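Local coordinates for PAN2-PAN3 deadenylation complex catalytic subunit pan2 (Neurospora crassa, PDB 4CZX), which probably serves as the catalytic subunit of the PAN deadenylation complex, which shortens mRNA poly(A) tails, and is represented here by its N-terminal WD40 domain, at residues A[14-18]-A[308-312]; A[90-94]-A[105-109]; A[153-157]-A[169-175]. One frame throughout, in Å; residues are numbered along the deposited sequence. Where two conformers were deposited one is given.

Contact 1: A[14-18]-A[308-312]; sequences CVAYP and KHNTY
Cys14 and Tyr312 face each other as a non-hydrogen-bonded pair where strand 10-16 lies antiparallel to strand 310-315. This is the ring closure of a WD40 beta-propeller: strand 10-16, from near the N-terminus, adds itself as an outermost strand to a blade otherwise built from the C-terminal end. The Cys14 thiol, modelled in two conformers, lies obliquely to the Tyr312 ring in the given one, so that contact is tentative; the ring itself is anchored through OH to the backbone of Gln287.

Val15 forms the hydrogen-bonded pair with Thr311. Its N gives a proton to Thr311 O at 3.0 Å, and Thr311 N returns one to Val15 O at 2.8 Å. A branched residue suits this extended position, and its methyls face Ile44 and Phe54 of the next blade, where Thr311 also packs on Leu42 and Ile44. Ala16 and Asn310 form the next non-hydrogen-bonded pair, where Ala16 CA makes a CA-H...O contact with His309 O at 3.3 Å.

Just past the strand, Tyr17 N still donates to His309 O at 2.9 Å. The Tyr17 side chain leaves the backbone away from segment 308-312, and its ring meets Phe54 edge-to-face. A water gives protons to Tyr17 O and His309 O and accepts from Thr311 OG1 (2.7 Å), tying both backbones to the threonine; the hydroxyl that donates to this water is what suits threonine to the place.

A cis peptide precedes Pro18 and bends the chain so that its carbonyl meets the imidazole of His309. With CG anti to its own carbonyl carbon (chi1 -62°), the His309 ring presents ND1, its proton-bearing nitrogen, to this acceptor. Pro18 O sits at the ring edge, only 6° out of the plane, and receives a 2.7 Å bond from ND1, while Pro18 CG rests 3.6 Å from the same nitrogen.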
loop_
_atom_site.group_PDB
_atom_site.type_symbol
_atom_site.label_atom_id
_atom_site.label_comp_id
_atom_site.label_asym_id
_atom_site.label_seq_id
_atom_site.Cartn_x
_atom_site.Cartn_y
_atom_site.Cartn_z
ATOM N N CYS A 14 20.360 28.494 3.865
ATOM C CA CYS A 14 19.101 28.491 3.139
ATOM C C CYS A 14 18.617 27.064 2.952
ATOM O O CYS A 14 19.424 26.142 2.825
ATOM C CB CYS A 14 19.259 29.183 1.781
ATOM S SG CYS A 14 17.793 29.099 0.723
ATOM N N VAL A 15 17.305 26.888 2.939
ATOM C CA VAL A 15 16.741 25.582 2.668
ATOM C C VAL A 15 15.407 25.760 1.957
ATOM O O VAL A 15 14.692 26.735 2.182
ATOM C CB VAL A 15 16.571 24.736 3.965
ATOM C CG1 VAL A 15 15.473 25.305 4.853
ATOM C CG2 VAL A 15 16.271 23.264 3.613
ATOM N N ALA A 16 15.097 24.836 1.056
ATOM C CA ALA A 16 13.785 24.792 0.444
ATOM C C ALA A 16 12.904 23.873 1.274
ATOM O O ALA A 16 13.221 22.695 1.451
ATOM C CB ALA A 16 13.882 24.309 -1.004
ATOM N N TYR A 17 11.813 24.400 1.814
ATOM C CA TYR A 17 10.935 23.566 2.635
ATOM C C TYR A 17 9.513 24.116 2.608
ATOM O O TYR A 17 9.264 25.212 3.109
ATOM C CB TYR A 17 11.456 23.455 4.095
ATOM C CG TYR A 17 10.803 22.299 4.826
ATOM C CD1 TYR A 17 11.245 20.998 4.631
ATOM C CD2 TYR A 17 9.707 22.503 5.655
ATOM C CE1 TYR A 17 10.637 19.931 5.264
ATOM C CE2 TYR A 17 9.098 21.455 6.291
ATOM C CZ TYR A 17 9.567 20.166 6.090
ATOM O OH TYR A 17 8.956 19.112 6.707
ATOM N N PRO A 18 8.568 23.368 2.001
ATOM C CA PRO A 18 8.750 22.057 1.360
ATOM C C PRO A 18 9.422 22.162 -0.011
ATOM O O PRO A 18 9.054 23.030 -0.797
ATOM C CB PRO A 18 7.311 21.536 1.230
ATOM C CG PRO A 18 6.484 22.799 1.047
ATOM C CD PRO A 18 7.165 23.825 1.940
ATOM N N LYS A 308 8.439 31.399 -2.532
ATOM C CA LYS A 308 9.061 30.443 -3.453
ATOM C C LYS A 308 9.603 29.212 -2.706
ATOM O O LYS A 308 10.407 28.450 -3.253
ATOM C CB LYS A 308 10.192 31.112 -4.241
ATOM C CG LYS A 308 9.741 32.240 -5.196
ATOM C CD LYS A 308 8.573 31.833 -6.081
ATOM C CE LYS A 308 8.220 32.942 -7.085
ATOM N NZ LYS A 308 7.983 34.268 -6.425
ATOM N N HIS A 309 9.155 29.052 -1.460
ATOM C CA HIS A 309 9.486 27.920 -0.571
ATOM C C HIS A 309 10.883 27.992 0.075
ATOM O O HIS A 309 11.328 27.024 0.698
ATOM C CB HIS A 309 9.346 26.573 -1.309
ATOM C CG HIS A 309 7.957 26.273 -1.788
ATOM N ND1 HIS A 309 7.396 25.018 -1.693
ATOM C CD2 HIS A 309 7.027 27.054 -2.392
ATOM C CE1 HIS A 309 6.176 25.040 -2.199
ATOM N NE2 HIS A 309 5.929 26.263 -2.633
ATOM N N ASN A 310 11.574 29.122 -0.042
ATOM C CA ASN A 310 12.884 29.236 0.595
ATOM C C ASN A 310 12.778 29.766 2.006
ATOM O O ASN A 310 11.962 30.639 2.281
ATOM C CB ASN A 310 13.812 30.158 -0.193
ATOM C CG ASN A 310 13.903 29.788 -1.648
ATOM O OD1 ASN A 310 14.438 28.736 -1.994
ATOM N ND2 ASN A 310 13.388 30.659 -2.518
ATOM N N THR A 311 13.603 29.238 2.903
ATOM C CA THR A 311 13.813 29.884 4.192
ATOM C C THR A 311 15.294 30.191 4.349
ATOM O O THR A 311 16.138 29.316 4.146
ATOM C CB THR A 311 13.332 29.026 5.364
ATOM O OG1 THR A 311 11.908 28.903 5.299
ATOM C CG2 THR A 311 13.708 29.675 6.697
ATOM N N TYR A 312 15.588 31.446 4.691
ATOM C CA TYR A 312 16.948 31.954 4.796
ATOM C C TYR A 312 17.278 32.296 6.234
ATOM O O TYR A 312 16.409 32.734 6.985
ATOM C CB TYR A 312 17.142 33.216 3.955
ATOM C CG TYR A 312 16.746 33.111 2.505
ATOM C CD1 TYR A 312 15.433 33.322 2.109
ATOM C CD2 TYR A 312 17.689 32.840 1.529
ATOM C CE1 TYR A 312 15.066 33.246 0.779
ATOM C CE2 TYR A 312 17.334 32.764 0.194
ATOM C CZ TYR A 312 16.018 32.964 -0.174
ATOM O OH TYR A 312 15.654 32.879 -1.499
HETATM O O HOH W 1 10.650 27.487 3.401
#

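Contact 2: A[90-94]-A[105-109]; sequences SRSVY and SIRHE. With PO4 (phosphate ion), chain D.
Val93 and Ile106 form a hydrogen-bonded pair of the hairpin made by strands 93-96 and 102-106. Val93 N donates to Ile106 O at 3.0 Å and Ile106 N to Val93 O at 2.9 Å. In the next pair, Ser105 CB meets the edge of the Tyr94 ring at CD1 (4.2 Å), where a small residue leaves room for the aromatic; the ring also meets, edge-to-face, an aromatic side chain of another protein's chain.

Beyond the strands two arginines converge on an anion. Arg107, extended from CG to NE, lays one guanidinium face against Arg91 CB, which is 3.6 Å from Arg107 NH2, with the two guanidinium planes 51° apart. A phosphate, probably from the crystallisation liquor, is bound by both: Arg107 grips it edge-on through NE to O3 (2.8 Å) and NH2 to O2 (3.0 Å). Arg91, folded at chi2 and chi3, brings NH2 to O1 (3.2 Å), and the anion probably offsets the two like charges. Arg107 NH1 also makes a salt bridge with Asp72, and Arg91 NE donates to Met111 O.

Val93 and Ile106 pack on Ile139 of strand 135-140 in the following blade, and Ile106 reaches Val146 of strand 145-151 as well.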
loop_
_atom_site.group_PDB
_atom_site.type_symbol
_atom_site.label_atom_id
_atom_site.label_comp_id
_atom_site.label_asym_id
_atom_site.label_seq_id
_atom_site.Cartn_x
_atom_site.Cartn_y
_atom_site.Cartn_z
ATOM N N SER A 90 -5.613 23.768 12.779
ATOM C CA SER A 90 -6.979 24.249 12.937
ATOM C C SER A 90 -7.857 23.352 13.797
ATOM O O SER A 90 -8.797 23.836 14.428
ATOM C CB SER A 90 -7.638 24.426 11.561
ATOM O OG SER A 90 -7.234 25.661 11.008
ATOM N N ARG A 91 -7.565 22.049 13.813
ATOM C CA ARG A 91 -8.460 21.076 14.443
ATOM C C ARG A 91 -7.859 20.399 15.678
ATOM O O ARG A 91 -8.516 19.575 16.327
ATOM C CB ARG A 91 -8.863 19.984 13.430
ATOM C CG ARG A 91 -9.565 20.519 12.169
ATOM C CD ARG A 91 -10.905 21.163 12.507
ATOM N NE ARG A 91 -11.659 20.319 13.424
ATOM C CZ ARG A 91 -12.384 19.265 13.053
ATOM N NH1 ARG A 91 -12.478 18.936 11.771
ATOM N NH2 ARG A 91 -13.020 18.543 13.968
ATOM N N SER A 92 -6.619 20.734 16.004
ATOM C CA SER A 92 -5.929 19.987 17.052
ATOM C C SER A 92 -4.668 20.670 17.541
ATOM O O SER A 92 -4.147 21.587 16.900
ATOM C CB SER A 92 -5.568 18.583 16.546
ATOM O OG SER A 92 -4.565 18.670 15.544
ATOM N N VAL A 93 -4.182 20.197 18.687
ATOM C CA VAL A 93 -2.919 20.652 19.241
ATOM C C VAL A 93 -2.096 19.393 19.483
ATOM O O VAL A 93 -2.617 18.401 19.988
ATOM C CB VAL A 93 -3.107 21.443 20.547
ATOM C CG1 VAL A 93 -1.772 21.980 21.056
ATOM C CG2 VAL A 93 -4.106 22.585 20.345
ATOM N N TYR A 94 -0.828 19.438 19.104
ATOM C CA TYR A 94 0.042 18.266 19.166
ATOM C C TYR A 94 1.318 18.626 19.898
ATOM O O TYR A 94 1.840 19.726 19.726
ATOM C CB TYR A 94 0.365 17.774 17.752
ATOM C CG TYR A 94 1.218 16.522 17.696
ATOM C CD1 TYR A 94 0.738 15.312 18.183
ATOM C CD2 TYR A 94 2.480 16.547 17.120
ATOM C CE1 TYR A 94 1.508 14.148 18.127
ATOM C CE2 TYR A 94 3.262 15.379 17.050
ATOM C CZ TYR A 94 2.769 14.193 17.561
ATOM O OH TYR A 94 3.541 13.048 17.500
ATOM N N SER A 105 -1.627 14.303 22.238
ATOM C CA SER A 105 -2.444 14.698 21.098
ATOM C C SER A 105 -3.817 15.105 21.603
ATOM O O SER A 105 -4.475 14.347 22.309
ATOM C CB SER A 105 -2.547 13.547 20.085
ATOM O OG SER A 105 -3.314 13.928 18.951
ATOM N N ILE A 106 -4.240 16.320 21.272
ATOM C CA ILE A 106 -5.538 16.790 21.706
ATOM C C ILE A 106 -6.356 17.193 20.481
ATOM O O ILE A 106 -5.965 18.071 19.712
ATOM C CB ILE A 106 -5.414 17.979 22.693
ATOM C CG1 ILE A 106 -4.617 17.556 23.936
ATOM C CG2 ILE A 106 -6.791 18.483 23.089
ATOM C CD1 ILE A 106 -4.382 18.681 24.946
ATOM N N ARG A 107 -7.481 16.518 20.290
ATOM C CA ARG A 107 -8.360 16.803 19.163
ATOM C C ARG A 107 -9.761 16.976 19.725
ATOM O O ARG A 107 -10.579 16.053 19.701
ATOM C CB ARG A 107 -8.302 15.687 18.114
ATOM C CG ARG A 107 -8.896 16.089 16.757
ATOM C CD ARG A 107 -8.836 14.972 15.711
ATOM N NE ARG A 107 -9.382 15.462 14.445
ATOM C CZ ARG A 107 -8.671 16.118 13.526
ATOM N NH1 ARG A 107 -7.373 16.332 13.705
ATOM N NH2 ARG A 107 -9.259 16.561 12.422
ATOM N N HIS A 108 -10.006 18.166 20.263
ATOM C CA HIS A 108 -11.230 18.490 20.996
ATOM C C HIS A 108 -12.315 18.969 20.026
ATOM O O HIS A 108 -12.002 19.602 19.013
ATOM C CB HIS A 108 -10.901 19.559 22.051
ATOM C CG HIS A 108 -11.994 19.825 23.037
ATOM N ND1 HIS A 108 -13.063 20.652 22.763
ATOM C CD2 HIS A 108 -12.151 19.420 24.319
ATOM C CE1 HIS A 108 -13.845 20.724 23.825
ATOM N NE2 HIS A 108 -13.313 19.987 24.784
ATOM N N GLU A 109 -13.579 18.660 20.327
ATOM C CA GLU A 109 -14.702 19.052 19.470
ATOM C C GLU A 109 -14.804 20.558 19.260
ATOM O O GLU A 109 -15.291 21.003 18.232
ATOM C CB GLU A 109 -16.023 18.546 20.048
ATOM C CG GLU A 109 -16.202 17.044 19.961
ATOM C CD GLU A 109 -17.566 16.590 20.461
ATOM O OE1 GLU A 109 -18.449 17.459 20.668
ATOM O OE2 GLU A 109 -17.751 15.366 20.654
HETATM P P PO4 D . -12.797 14.736 12.885
HETATM O O1 PO4 D . -14.020 15.613 13.026
HETATM O O2 PO4 D . -11.937 15.277 11.767
HETATM O O3 PO4 D . -12.026 14.732 14.183
HETATM O O4 PO4 D . -13.221 13.319 12.566
HETATM O O HOH W 2 -11.225 18.803 16.423
#

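Contact 3: A[153-157]-A[169-175]; sequences QDQYS and TNKGTVN
Asn175 reaches across to Asp154 and Tyr156 with a single amide nitrogen, binding the start of a WD40 propeller blade to the hairpin of strands 165-169 and 173-177. Each proton of ND2 has its own acceptor: one goes to Asp154 OD2 at 2.9 Å, the other to Tyr156 OH at 2.8 Å, the latter almost straight (171°). The carboxylate oxygen is met from above its plane, whereas both acceptors lie near the plane of the amide, as its protons demand. OD1 takes a proton from Gln187 NE2, which satisfies the whole buried amide and fixes which way round it sits. An aspartate here would probably leave Tyr156 OH without this donor and set a second carboxylate against that of Asp154.

Between the strands Thr169 to Gly172 makes a type I turn. Thr169 OG1, held between its backbone N and carbonyl carbon (chi1 78°), accepts from Lys171 N at 3.0 Å, an ST turn, and is hydrogen-bonded to Thr173 OG1, either hydroxyl being able to donate. Gly172 closes the turn with a positive phi, where a side chain would jam against the preceding carbonyl.

Gln155 pairs with Asn170 at three levels. Gln155 O accepts from Asn170 N at 3.0 Å, with the donor tilted out of the carbonyl plane. One water accepts from Gln155 N and donates to Asn170 OD1. Asn170 ND2 adds a weak bond to Gln155 OE1, the amide planes being turned 49° apart. Ser157 OG, close by, is hydrogen-bonded to Trp132 NE1.

Threonine also serves its place through its methyl: Thr169 CG2 packs 3.8 Å from Tyr156 CE1, obliquely to the ring. On the neighbouring residue, Thr169 CG2 lies 4.0 Å from Asp154 CB.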
loop_
_atom_site.group_PDB
_atom_site.type_symbol
_atom_site.label_atom_id
_atom_site.label_comp_id
_atom_site.label_asym_id
_atom_site.label_seq_id
_atom_site.Cartn_x
_atom_site.Cartn_y
_atom_site.Cartn_z
ATOM N N GLN A 153 -16.103 36.625 22.293
ATOM C CA GLN A 153 -16.843 37.372 21.289
ATOM C C GLN A 153 -15.928 37.735 20.133
ATOM O O GLN A 153 -16.351 37.782 18.977
ATOM C CB GLN A 153 -17.458 38.623 21.904
ATOM C CG GLN A 153 -18.594 38.324 22.858
ATOM C CD GLN A 153 -19.623 39.438 22.900
ATOM O OE1 GLN A 153 -19.323 40.568 23.295
ATOM N NE2 GLN A 153 -20.845 39.127 22.477
ATOM N N ASP A 154 -14.664 37.979 20.458
ATOM C CA ASP A 154 -13.666 38.313 19.452
ATOM C C ASP A 154 -12.916 37.065 18.997
ATOM O O ASP A 154 -12.568 36.207 19.807
ATOM C CB ASP A 154 -12.686 39.361 19.996
ATOM C CG ASP A 154 -13.353 40.707 20.255
ATOM O OD1 ASP A 154 -14.101 41.188 19.379
ATOM O OD2 ASP A 154 -13.133 41.288 21.338
ATOM N N GLN A 155 -12.673 36.970 17.695
ATOM C CA GLN A 155 -11.925 35.856 17.132
ATOM C C GLN A 155 -10.486 36.295 16.902
ATOM O O GLN A 155 -10.236 37.447 16.545
ATOM C CB GLN A 155 -12.584 35.367 15.841
ATOM C CG GLN A 155 -14.014 34.897 16.059
ATOM C CD GLN A 155 -14.639 34.337 14.806
ATOM O OE1 GLN A 155 -14.038 34.381 13.732
ATOM N NE2 GLN A 155 -15.851 33.798 14.932
ATOM N N TYR A 156 -9.539 35.388 17.139
ATOM C CA TYR A 156 -8.139 35.777 17.207
ATOM C C TYR A 156 -7.255 35.161 16.126
ATOM O O TYR A 156 -7.401 33.986 15.792
ATOM C CB TYR A 156 -7.579 35.415 18.595
ATOM C CG TYR A 156 -8.223 36.208 19.712
ATOM C CD1 TYR A 156 -8.089 37.589 19.767
ATOM C CD2 TYR A 156 -8.963 35.584 20.704
ATOM C CE1 TYR A 156 -8.675 38.332 20.784
ATOM C CE2 TYR A 156 -9.544 36.315 21.733
ATOM C CZ TYR A 156 -9.395 37.696 21.763
ATOM O OH TYR A 156 -9.970 38.441 22.763
ATOM N N SER A 157 -6.307 35.955 15.623
ATOM C CA SER A 157 -5.286 35.454 14.701
ATOM C C SER A 157 -3.912 35.238 15.343
ATOM O O SER A 157 -3.105 34.472 14.817
ATOM C CB SER A 157 -5.128 36.408 13.514
ATOM O OG SER A 157 -6.350 36.521 12.797
ATOM N N THR A 169 -7.111 40.265 17.138
ATOM C CA THR A 169 -8.331 39.800 16.509
ATOM C C THR A 169 -8.170 39.771 15.006
ATOM O O THR A 169 -7.250 40.374 14.451
ATOM C CB THR A 169 -9.531 40.701 16.824
ATOM O OG1 THR A 169 -9.463 41.874 16.004
ATOM C CG2 THR A 169 -9.537 41.097 18.288
ATOM N N ASN A 170 -9.098 39.110 14.329
ATOM C CA ASN A 170 -9.019 39.068 12.878
ATOM C C ASN A 170 -9.625 40.324 12.258
ATOM O O ASN A 170 -9.800 40.388 11.042
ATOM C CB ASN A 170 -9.692 37.805 12.333
ATOM C CG ASN A 170 -11.123 37.641 12.801
ATOM O OD1 ASN A 170 -11.695 38.534 13.421
ATOM N ND2 ASN A 170 -11.725 36.492 12.472
ATOM N N LYS A 171 -9.914 41.329 13.091
ATOM C CA LYS A 171 -10.451 42.604 12.603
ATOM C C LYS A 171 -9.432 43.744 12.691
ATOM O O LYS A 171 -9.736 44.882 12.318
ATOM C CB LYS A 171 -11.711 43.017 13.373
ATOM C CG LYS A 171 -12.808 41.972 13.455
ATOM C CD LYS A 171 -13.381 41.621 12.111
ATOM C CE LYS A 171 -14.324 40.425 12.231
ATOM N NZ LYS A 171 -14.954 40.058 10.927
ATOM N N GLY A 172 -8.242 43.450 13.202
ATOM C CA GLY A 172 -7.195 44.454 13.285
ATOM C C GLY A 172 -7.049 45.133 14.637
ATOM O O GLY A 172 -6.229 46.040 14.791
ATOM N N THR A 173 -7.855 44.728 15.611
ATOM C CA THR A 173 -7.735 45.274 16.961
ATOM C C THR A 173 -6.897 44.333 17.816
ATOM O O THR A 173 -6.779 43.150 17.510
ATOM C CB THR A 173 -9.103 45.478 17.634
ATOM O OG1 THR A 173 -9.814 44.239 17.657
ATOM C CG2 THR A 173 -9.929 46.492 16.874
ATOM N N VAL A 174 -6.317 44.867 18.886
ATOM C CA VAL A 174 -5.598 44.038 19.834
ATOM C C VAL A 174 -6.299 44.082 21.184
ATOM O O VAL A 174 -6.512 45.156 21.736
ATOM C CB VAL A 174 -4.147 44.500 19.990
ATOM C CG1 VAL A 174 -3.441 43.679 21.090
ATOM C CG2 VAL A 174 -3.420 44.344 18.671
ATOM N N ASN A 175 -6.685 42.916 21.699
ATOM C CA ASN A 175 -7.187 42.832 23.070
ATOM C C ASN A 175 -6.049 42.498 24.025
ATOM O O ASN A 175 -5.283 41.569 23.780
ATOM C CB ASN A 175 -8.291 41.776 23.204
ATOM C CG ASN A 175 -9.568 42.169 22.501
ATOM O OD1 ASN A 175 -9.824 43.349 22.262
ATOM N ND2 ASN A 175 -10.388 41.180 22.178
HETATM O O HOH W 3 -13.400 39.071 15.689
#

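How the contacts relate
Seven sheets arranged in a ring make this domain a seven-bladed beta-propeller, and the three contacts fall in three different blades. Contact 1 joins segments near the two ends of the chain, 290 residues apart, and so encloses the other two in sequence; contacts 2 and 3 are local, their segments only 11 and 12 positions apart, and follow one another in the blades that begin with strands 77-80 and 156-161. The blade that begins with strand 114-119 lies between those two along the chain. Centres of contacts 1 and 2 are about 27 Å apart, those of 2 and 3 about 21 Å, and contacts 1 and 3 have centres about 30 Å apart on opposite sides of the chain's centre. Local pairing thus builds individual blades, while the terminal pairing closes the ring.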